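Local coordinates for suppressor of fused family protein (Neisseria gonorrhoeae, PDB 3K5J) that is of unknown function but resembles the N-terminal domain of human Suppressor of fused, and may therefore act through binding other proteins, at residues A[32-44]-A[52-64]. Sequence-based numbering, arbitrary orientation.
With SO4 (sulfate ion), chain B.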
ATOM      1  N   VAL A  32       6.829 -13.736 -12.255  1.00 15.91           N
ATOM      2  CA  VAL A  32       7.896 -14.105 -13.195  1.00 17.24           C
ATOM      3  C   VAL A  32       7.417 -13.936 -14.636  1.00 19.93           C
ATOM      4  O   VAL A  32       8.162 -13.392 -15.443  1.00 24.97           O
ATOM      5  CB  VAL A  32       8.392 -15.516 -12.922  1.00 22.40           C
ATOM      6  CG1 VAL A  32       9.450 -15.905 -13.912  1.00 26.60           C
ATOM      7  CG2 VAL A  32       8.941 -15.574 -11.481  1.00 24.01           C
ATOM      8  N   GLU A  33       6.169 -14.290 -14.930  1.00 20.64           N
ATOM      9  CA  GLU A  33       5.603 -14.033 -16.304  1.00 25.07           C
ATOM     10  C   GLU A  33       4.991 -12.657 -16.458  1.00 23.11           C
ATOM     11  O   GLU A  33       5.179 -11.949 -17.459  1.00 28.20           O
ATOM     12  CB  GLU A  33       4.582 -15.095 -16.703  1.00 30.92           C
ATOM     13  N   GLU A  34       4.322 -12.202 -15.434  1.00 16.92           N
ATOM     14  CA  GLU A  34       3.463 -11.045 -15.567  1.00 15.03           C
ATOM     15  C   GLU A  34       4.160  -9.719 -15.323  1.00 16.53           C
ATOM     16  O   GLU A  34       3.756  -8.695 -15.891  1.00 19.23           O
ATOM     17  CB  GLU A  34       2.256 -11.163 -14.668  1.00 16.78           C
ATOM     18  CG  GLU A  34       1.371 -12.368 -15.060  1.00 17.36           C
ATOM     19  CD  GLU A  34       0.123 -12.429 -14.230  1.00 19.97           C
ATOM     20  OE1 GLU A  34      -0.509 -11.345 -13.975  1.00 22.31           O
ATOM     21  OE2 GLU A  34      -0.286 -13.579 -13.923  1.00 20.72           O
ATOM     22  N   LEU A  35       5.160  -9.717 -14.455  1.00 16.08           N
ATOM     23  CA  LEU A  35       5.887  -8.491 -14.165  1.00 14.52           C
ATOM     24  C   LEU A  35       7.307  -8.842 -13.739  1.00 14.02           C
ATOM     25  O   LEU A  35       7.679  -8.772 -12.565  1.00 13.20           O
ATOM     26  CB  LEU A  35       5.180  -7.595 -13.166  1.00 14.43           C
ATOM     27  CG  LEU A  35       5.706  -6.176 -12.943  1.00 15.02           C
ATOM     28  CD1 LEU A  35       5.723  -5.376 -14.260  1.00 17.91           C
ATOM     29  CD2 LEU A  35       4.864  -5.444 -11.888  1.00 15.51           C
ATOM     30  N   PRO A  36       8.122  -9.268 -14.723  1.00 14.90           N
ATOM     31  CA  PRO A  36       9.456  -9.727 -14.420  1.00 15.59           C
ATOM     32  C   PRO A  36      10.245  -8.714 -13.575  1.00 12.90           C
ATOM     33  O   PRO A  36      10.150  -7.512 -13.800  1.00 13.57           O
ATOM     34  CB  PRO A  36      10.076  -9.926 -15.785  1.00 17.43           C
ATOM     35  CG  PRO A  36       8.929 -10.158 -16.702  1.00 19.43           C
ATOM     36  CD  PRO A  36       7.829  -9.357 -16.172  1.00 17.82           C
ATOM     37  N   ASP A  37      10.999  -9.241 -12.628  1.00 12.63           N
ATOM     38  CA  ASP A  37      11.873  -8.473 -11.727  1.00 12.87           C
ATOM     39  C   ASP A  37      11.143  -7.680 -10.639  1.00 10.50           C
ATOM     40  O   ASP A  37      11.797  -6.994  -9.856  1.00 11.58           O
ATOM     41  CB  ASP A  37      12.831  -7.516 -12.451  1.00 13.97           C
ATOM     42  CG  ASP A  37      13.630  -8.199 -13.499  1.00 16.98           C
ATOM     43  OD1 ASP A  37      14.216  -9.249 -13.183  1.00 16.65           O
ATOM     44  OD2 ASP A  37      13.661  -7.669 -14.666  1.00 21.88           O
ATOM     45  N   PHE A  38       9.831  -7.845 -10.523  1.00 11.49           N
ATOM     46  CA  PHE A  38       9.089  -7.155  -9.468  1.00 11.27           C
ATOM     47  C   PHE A  38       9.680  -7.475  -8.113  1.00 10.83           C
ATOM     48  O   PHE A  38      10.015  -8.625  -7.802  1.00 12.08           O
ATOM     49  CB  PHE A  38       7.614  -7.592  -9.488  1.00 11.57           C
ATOM     50  CG  PHE A  38       6.770  -6.971  -8.402  1.00 10.91           C
ATOM     51  CD1 PHE A  38       6.343  -5.659  -8.489  1.00 12.56           C
ATOM     52  CD2 PHE A  38       6.353  -7.743  -7.329  1.00 10.71           C
ATOM     53  CE1 PHE A  38       5.577  -5.107  -7.513  1.00 12.15           C
ATOM     54  CE2 PHE A  38       5.532  -7.199  -6.362  1.00 12.48           C
ATOM     55  CZ  PHE A  38       5.161  -5.869  -6.438  1.00 13.52           C
ATOM     56  N   GLN A  39       9.771  -6.448  -7.263  1.00 10.66           N
ATOM     57  CA  GLN A  39      10.225  -6.618  -5.893  1.00 10.17           C
ATOM     58  C   GLN A  39       9.236  -6.031  -4.887  1.00 10.72           C
ATOM     59  O   GLN A  39       8.387  -5.209  -5.212  1.00 11.97           O
ATOM     60  CB  GLN A  39      11.586  -5.961  -5.620  1.00 11.82           C
ATOM     61  CG  GLN A  39      12.731  -6.606  -6.358  1.00 12.57           C
ATOM     62  CD  GLN A  39      14.088  -6.305  -5.758  1.00 11.62           C
ATOM     63  OE1 GLN A  39      14.847  -5.515  -6.298  1.00 12.83           O
ATOM     64  NE2 GLN A  39      14.355  -6.884  -4.576  1.00 13.20           N
ATOM     65  N   VAL A  40       9.379  -6.475  -3.639  1.00 11.52           N
ATOM     66  CA  VAL A  40       8.812  -5.765  -2.488  1.00 10.58           C
ATOM     67  C   VAL A  40       9.991  -5.412  -1.590  1.00 10.91           C
ATOM     68  O   VAL A  40      10.885  -6.239  -1.371  1.00 12.04           O
ATOM     69  CB  VAL A  40       7.756  -6.618  -1.734  1.00 11.45           C
ATOM     70  CG1 VAL A  40       7.356  -6.018  -0.370  1.00 12.16           C
ATOM     71  CG2 VAL A  40       6.524  -6.787  -2.665  1.00 12.75           C
ATOM     72  N   PHE A  41       9.972  -4.207  -1.074  1.00 10.43           N
ATOM     73  CA  PHE A  41      10.943  -3.746  -0.065  1.00 11.65           C
ATOM     74  C   PHE A  41      10.252  -3.607   1.274  1.00 11.43           C
ATOM     75  O   PHE A  41       9.131  -3.137   1.336  1.00 12.50           O
ATOM     76  CB  PHE A  41      11.577  -2.406  -0.468  1.00 10.57           C
ATOM     77  CG  PHE A  41      12.452  -2.516  -1.685  1.00 11.75           C
ATOM     78  CD1 PHE A  41      13.647  -3.218  -1.613  1.00 11.73           C
ATOM     79  CD2 PHE A  41      12.088  -1.934  -2.906  1.00 10.50           C
ATOM     80  CE1 PHE A  41      14.454  -3.335  -2.743  1.00 13.80           C
ATOM     81  CE2 PHE A  41      12.911  -2.041  -4.033  1.00 10.58           C
ATOM     82  CZ  PHE A  41      14.070  -2.750  -3.972  1.00 11.45           C
ATOM     83  N   GLN A  42      10.931  -4.050   2.334  1.00 10.75           N
ATOM     84  CA  GLN A  42      10.453  -4.010   3.710  1.00 11.45           C
ATOM     85  C   GLN A  42      11.350  -3.063   4.511  1.00 11.93           C
ATOM     86  O   GLN A  42      12.560  -3.337   4.674  1.00 13.19           O
ATOM     87  CB  GLN A  42      10.526  -5.402   4.301  1.00 13.03           C
ATOM     88  CG  GLN A  42      10.125  -5.544   5.743  1.00 14.08           C
ATOM     89  CD  GLN A  42      10.620  -6.835   6.327  1.00 15.92           C
ATOM     90  OE1 GLN A  42      11.838  -7.097   6.299  1.00 21.26           O
ATOM     91  NE2 GLN A  42       9.721  -7.623   6.899  1.00 19.24           N
ATOM     92  N   VAL A  43      10.766  -1.973   4.998  1.00 12.06           N
ATOM     93  CA  VAL A  43      11.452  -1.029   5.846  1.00 11.80           C
ATOM     94  C   VAL A  43      11.234  -1.526   7.295  1.00 13.35           C
ATOM     95  O   VAL A  43      10.091  -1.601   7.763  1.00 13.88           O
ATOM     96  CB  VAL A  43      10.951   0.410   5.669  1.00 13.43           C
ATOM     97  CG1 VAL A  43      11.804   1.385   6.483  1.00 16.02           C
ATOM     98  CG2 VAL A  43      10.903   0.811   4.169  1.00 13.32           C
ATOM     99  N   ILE A  44      12.321  -1.884   7.941  1.00 15.75           N
ATOM    100  CA  ILE A  44      12.293  -2.547   9.232  1.00 15.60           C
ATOM    101  C   ILE A  44      12.329  -1.511  10.346  1.00 15.98           C
ATOM    102  O   ILE A  44      13.169  -0.606  10.333  1.00 18.28           O
ATOM    103  CB  ILE A  44      13.514  -3.483   9.335  1.00 17.92           C
ATOM    104  CG1 ILE A  44      13.418  -4.580   8.274  1.00 18.79           C
ATOM    105  CG2 ILE A  44      13.627  -4.134  10.725  1.00 18.28           C
ATOM    106  CD1 ILE A  44      14.778  -5.237   7.926  1.00 21.42           C
ATOM    107  N   TRP A  52       6.089  -1.470  10.373  1.00 14.83           N
ATOM    108  CA  TRP A  52       6.788  -2.074   9.260  1.00 15.47           C
ATOM    109  C   TRP A  52       6.161  -1.505   7.984  1.00 15.45           C
ATOM    110  O   TRP A  52       4.946  -1.376   7.907  1.00 20.37           O
ATOM    111  CB  TRP A  52       6.571  -3.562   9.298  1.00 15.60           C
ATOM    112  CG  TRP A  52       7.056  -4.190  10.583  1.00 16.83           C
ATOM    113  CD1 TRP A  52       6.500  -4.092  11.834  1.00 18.55           C
ATOM    114  CD2 TRP A  52       8.214  -4.980  10.720  1.00 17.94           C
ATOM    115  NE1 TRP A  52       7.261  -4.773  12.754  1.00 20.37           N
ATOM    116  CE2 TRP A  52       8.322  -5.340  12.088  1.00 17.05           C
ATOM    117  CE3 TRP A  52       9.164  -5.427   9.830  1.00 18.11           C
ATOM    118  CZ2 TRP A  52       9.379  -6.111  12.571  1.00 18.80           C
ATOM    119  CZ3 TRP A  52      10.188  -6.202  10.290  1.00 20.16           C
ATOM    120  CH2 TRP A  52      10.283  -6.547  11.658  1.00 19.65           C
ATOM    121  N   VAL A  53       6.975  -1.157   7.005  1.00 12.30           N
ATOM    122  CA  VAL A  53       6.467  -0.651   5.760  1.00 10.98           C
ATOM    123  C   VAL A  53       6.876  -1.568   4.617  1.00 11.10           C
ATOM    124  O   VAL A  53       8.043  -1.891   4.454  1.00 12.44           O
ATOM    125  CB  VAL A  53       6.928   0.796   5.451  1.00 11.68           C
ATOM    126  CG1 VAL A  53       6.241   1.344   4.191  1.00 13.30           C
ATOM    127  CG2 VAL A  53       6.687   1.702   6.662  1.00 15.61           C
ATOM    128  N   TYR A  54       5.894  -1.978   3.807  1.00 10.30           N
ATOM    129  CA  TYR A  54       6.095  -2.838   2.648  1.00  9.54           C
ATOM    130  C   TYR A  54       5.759  -2.069   1.378  1.00  9.79           C
ATOM    131  O   TYR A  54       4.640  -1.547   1.262  1.00 11.18           O
ATOM    132  CB  TYR A  54       5.224  -4.081   2.733  1.00  9.98           C
ATOM    133  CG  TYR A  54       5.566  -5.075   3.854  1.00 10.53           C
ATOM    134  CD1 TYR A  54       5.223  -4.813   5.170  1.00 11.42           C
ATOM    135  CD2 TYR A  54       6.337  -6.194   3.581  1.00 12.11           C
ATOM    136  CE1 TYR A  54       5.574  -5.689   6.182  1.00 12.32           C
ATOM    137  CE2 TYR A  54       6.682  -7.087   4.587  1.00 12.61           C
ATOM    138  CZ  TYR A  54       6.286  -6.826   5.891  1.00 11.94           C
ATOM    139  OH  TYR A  54       6.661  -7.722   6.887  1.00 14.47           O
ATOM    140  N   VAL A  55       6.728  -1.995   0.446  1.00  9.86           N
ATOM    141  CA  VAL A  55       6.627  -1.117  -0.699  1.00  9.79           C
ATOM    142  C   VAL A  55       6.836  -1.918  -1.999  1.00 10.71           C
ATOM    143  O   VAL A  55       7.772  -2.711  -2.095  1.00 11.46           O
ATOM    144  CB  VAL A  55       7.691   0.033  -0.660  1.00 10.89           C
ATOM    145  CG1 VAL A  55       7.454   1.004  -1.854  1.00 11.87           C
ATOM    146  CG2 VAL A  55       7.718   0.736   0.722  1.00 11.53           C
ATOM    147  N   SER A  56       5.967  -1.730  -2.991  1.00 10.74           N
ATOM    148  CA  SER A  56       6.162  -2.366  -4.284  1.00  9.88           C
ATOM    149  C   SER A  56       7.290  -1.732  -5.093  1.00  9.55           C
ATOM    150  O   SER A  56       7.544  -0.527  -4.957  1.00 10.20           O
ATOM    151  CB  SER A  56       4.876  -2.341  -5.084  1.00 10.18           C
ATOM    152  OG  SER A  56       4.484  -1.038  -5.524  1.00 10.44           O
ATOM    153  N   SER A  57       7.845  -2.513  -6.015  1.00 10.30           N
ATOM    154  CA  SER A  57       8.826  -1.985  -6.950  1.00  9.69           C
ATOM    155  C   SER A  57       8.744  -2.698  -8.288  1.00 10.41           C
ATOM    156  O   SER A  57       9.104  -3.885  -8.403  1.00 11.04           O
ATOM    157  CB  SER A  57      10.248  -2.159  -6.368  1.00 10.85           C
ATOM    158  OG  SER A  57      11.240  -1.576  -7.223  1.00 11.81           O
ATOM    159  N   GLY A  58       8.247  -1.978  -9.274  1.00 10.57           N
ATOM    160  CA  GLY A  58       8.178  -2.485 -10.640  1.00 10.91           C
ATOM    161  C   GLY A  58       6.905  -2.040 -11.350  1.00 11.46           C
ATOM    162  O   GLY A  58       6.866  -1.900 -12.572  1.00 13.09           O
ATOM    163  N   ILE A  59       5.843  -1.809 -10.588  1.00 11.09           N
ATOM    164  CA  ILE A  59       4.554  -1.376 -11.142  1.00 11.85           C
ATOM    165  C   ILE A  59       4.711  -0.004 -11.776  1.00 12.33           C
ATOM    166  O   ILE A  59       4.084   0.307 -12.781  1.00 13.46           O
ATOM    167  CB  ILE A  59       3.430  -1.371 -10.028  1.00 11.22           C
ATOM    168  CG1 ILE A  59       3.200  -2.788  -9.463  1.00 12.06           C
ATOM    169  CG2 ILE A  59       2.161  -0.691 -10.566  1.00 13.87           C
ATOM    170  CD1 ILE A  59       2.393  -2.876  -8.213  1.00 12.62           C
ATOM    171  N   GLY A  60       5.599   0.809 -11.205  1.00 11.88           N
ATOM    172  CA  GLY A  60       5.727   2.195 -11.658  1.00 11.71           C
ATOM    173  C   GLY A  60       6.281   2.360 -13.060  1.00 13.65           C
ATOM    174  O   GLY A  60       6.012   3.360 -13.705  1.00 15.58           O
ATOM    175  N   GLN A  61       6.960   1.352 -13.573  1.00 13.44           N
ATOM    176  CA  GLN A  61       7.457   1.423 -14.941  1.00 13.86           C
ATOM    177  C   GLN A  61       6.320   1.420 -15.973  1.00 16.67           C
ATOM    178  O   GLN A  61       6.526   1.889 -17.092  1.00 19.92           O
ATOM    179  CB  GLN A  61       8.455   0.295 -15.212  1.00 15.57           C
ATOM    180  CG  GLN A  61       9.707   0.350 -14.384  1.00 15.79           C
ATOM    181  CD  GLN A  61      10.805  -0.528 -14.952  1.00 14.23           C
ATOM    182  OE1 GLN A  61      10.770  -1.772 -14.854  1.00 16.70           O
ATOM    183  NE2 GLN A  61      11.801   0.132 -15.614  1.00 17.88           N
ATOM    184  N   PHE A  62       5.161   0.877 -15.618  1.00 15.27           N
ATOM    185  CA  PHE A  62       4.014   0.842 -16.521  1.00 15.17           C
ATOM    186  C   PHE A  62       2.897   1.775 -16.081  1.00 16.01           C
ATOM    187  O   PHE A  62       2.237   2.361 -16.918  1.00 20.97           O
ATOM    188  CB  PHE A  62       3.511  -0.604 -16.640  1.00 19.06           C
ATOM    189  CG  PHE A  62       4.550  -1.543 -17.203  1.00 23.39           C
ATOM    190  CD1 PHE A  62       4.674  -1.708 -18.579  1.00 29.73           C
ATOM    191  CD2 PHE A  62       5.454  -2.230 -16.355  1.00 24.17           C
ATOM    192  CE1 PHE A  62       5.644  -2.553 -19.106  1.00 34.43           C
ATOM    193  CE2 PHE A  62       6.459  -3.059 -16.889  1.00 28.39           C
ATOM    194  CZ  PHE A  62       6.527  -3.223 -18.272  1.00 34.95           C
ATOM    195  N   LEU A  63       2.693   1.930 -14.760  1.00 14.41           N
ATOM    196  CA  LEU A  63       1.548   2.654 -14.205  1.00 13.36           C
ATOM    197  C   LEU A  63       1.885   4.087 -13.764  1.00 13.45           C
ATOM    198  O   LEU A  63       0.988   4.930 -13.624  1.00 16.02           O
ATOM    199  CB  LEU A  63       1.018   1.862 -12.994  1.00 15.91           C
ATOM    200  CG  LEU A  63      -0.368   2.104 -12.494  1.00 20.28           C
ATOM    201  CD1 LEU A  63      -1.341   1.646 -13.572  1.00 21.53           C
ATOM    202  CD2 LEU A  63      -0.625   1.379 -11.166  1.00 18.96           C
ATOM    203  N   GLY A  64       3.161   4.342 -13.475  1.00 14.36           N
ATOM    204  CA  GLY A  64       3.575   5.635 -12.962  1.00 14.35           C
ATOM    205  C   GLY A  64       3.519   5.809 -11.431  1.00 12.99           C
ATOM    206  O   GLY A  64       3.799   6.885 -10.895  1.00 14.13           O
TER
HETATM  207  S   SO4 B 183      15.352  -1.146 -16.009  1.00 17.68           S
HETATM  208  O1  SO4 B 183      15.456  -1.513 -14.601  1.00 17.16           O
HETATM  209  O2  SO4 B 183      14.041  -1.489 -16.545  1.00 21.53           O
HETATM  210  O3  SO4 B 183      15.605   0.294 -16.120  1.00 25.15           O
HETATM  211  O4  SO4 B 183      16.378  -1.855 -16.792  1.00 24.38           O
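Gln-39, Phe-41 and Val-43 form reciprocal backbone hydrogen bonds with Ser-57, Val-55 and Val-53, and strands 39-43 and 52-57 run antiparallel, their N-to-C directions 156° apart and their axes 4.6 Å apart at closest approach. On the face bearing Val-40, Gln-42 and Tyr-54, the Gln-42 chain runs out extended beside the tyrosine, with CG anti to the backbone N (chi1 177°). Gln-42 CG lies over the Tyr-54 ring, 4.3 Å from its centroid, in a CH-pi contact. Farther out, Gln-42 NE2 donates to Tyr-54 OH at 3.1 Å, the hydroxyl lying nearly in the amide plane; Gln-42 NE2 is also bonded to Glu-74, and the Tyr-54 hydroxyl to Thr-75 N. Val-40 CG1 meets the edge of the same ring at CD2, while Trp-52 CZ3 reaches Ile-44 CG2 at 4.0 Å. On the opposite face, Phe-41 CE2 packs against Ser-57 CB at 3.5 Å; helix 2-15 lies over this face, and its Asn-5 binds Ser-57 OG. Just before strand 39-43, Phe-38 CE1 sits 3.7 Å from Ser-56 CB and also touches Ile-59, both Phe-38 and Ile-59 meeting helix 77-91. Leu-35 splits its methyls: CD2 approaches Ile-59 CG1, and Leu-35 CD1 lies 3.6 Å from Phe-62 CE2. The arrangement is a beta hairpin within the mixed sheet of the SUFU-like fold, flanked by helices 2-15 and 77-91, with strand 21-24 extending one edge and strand 65-71 the other.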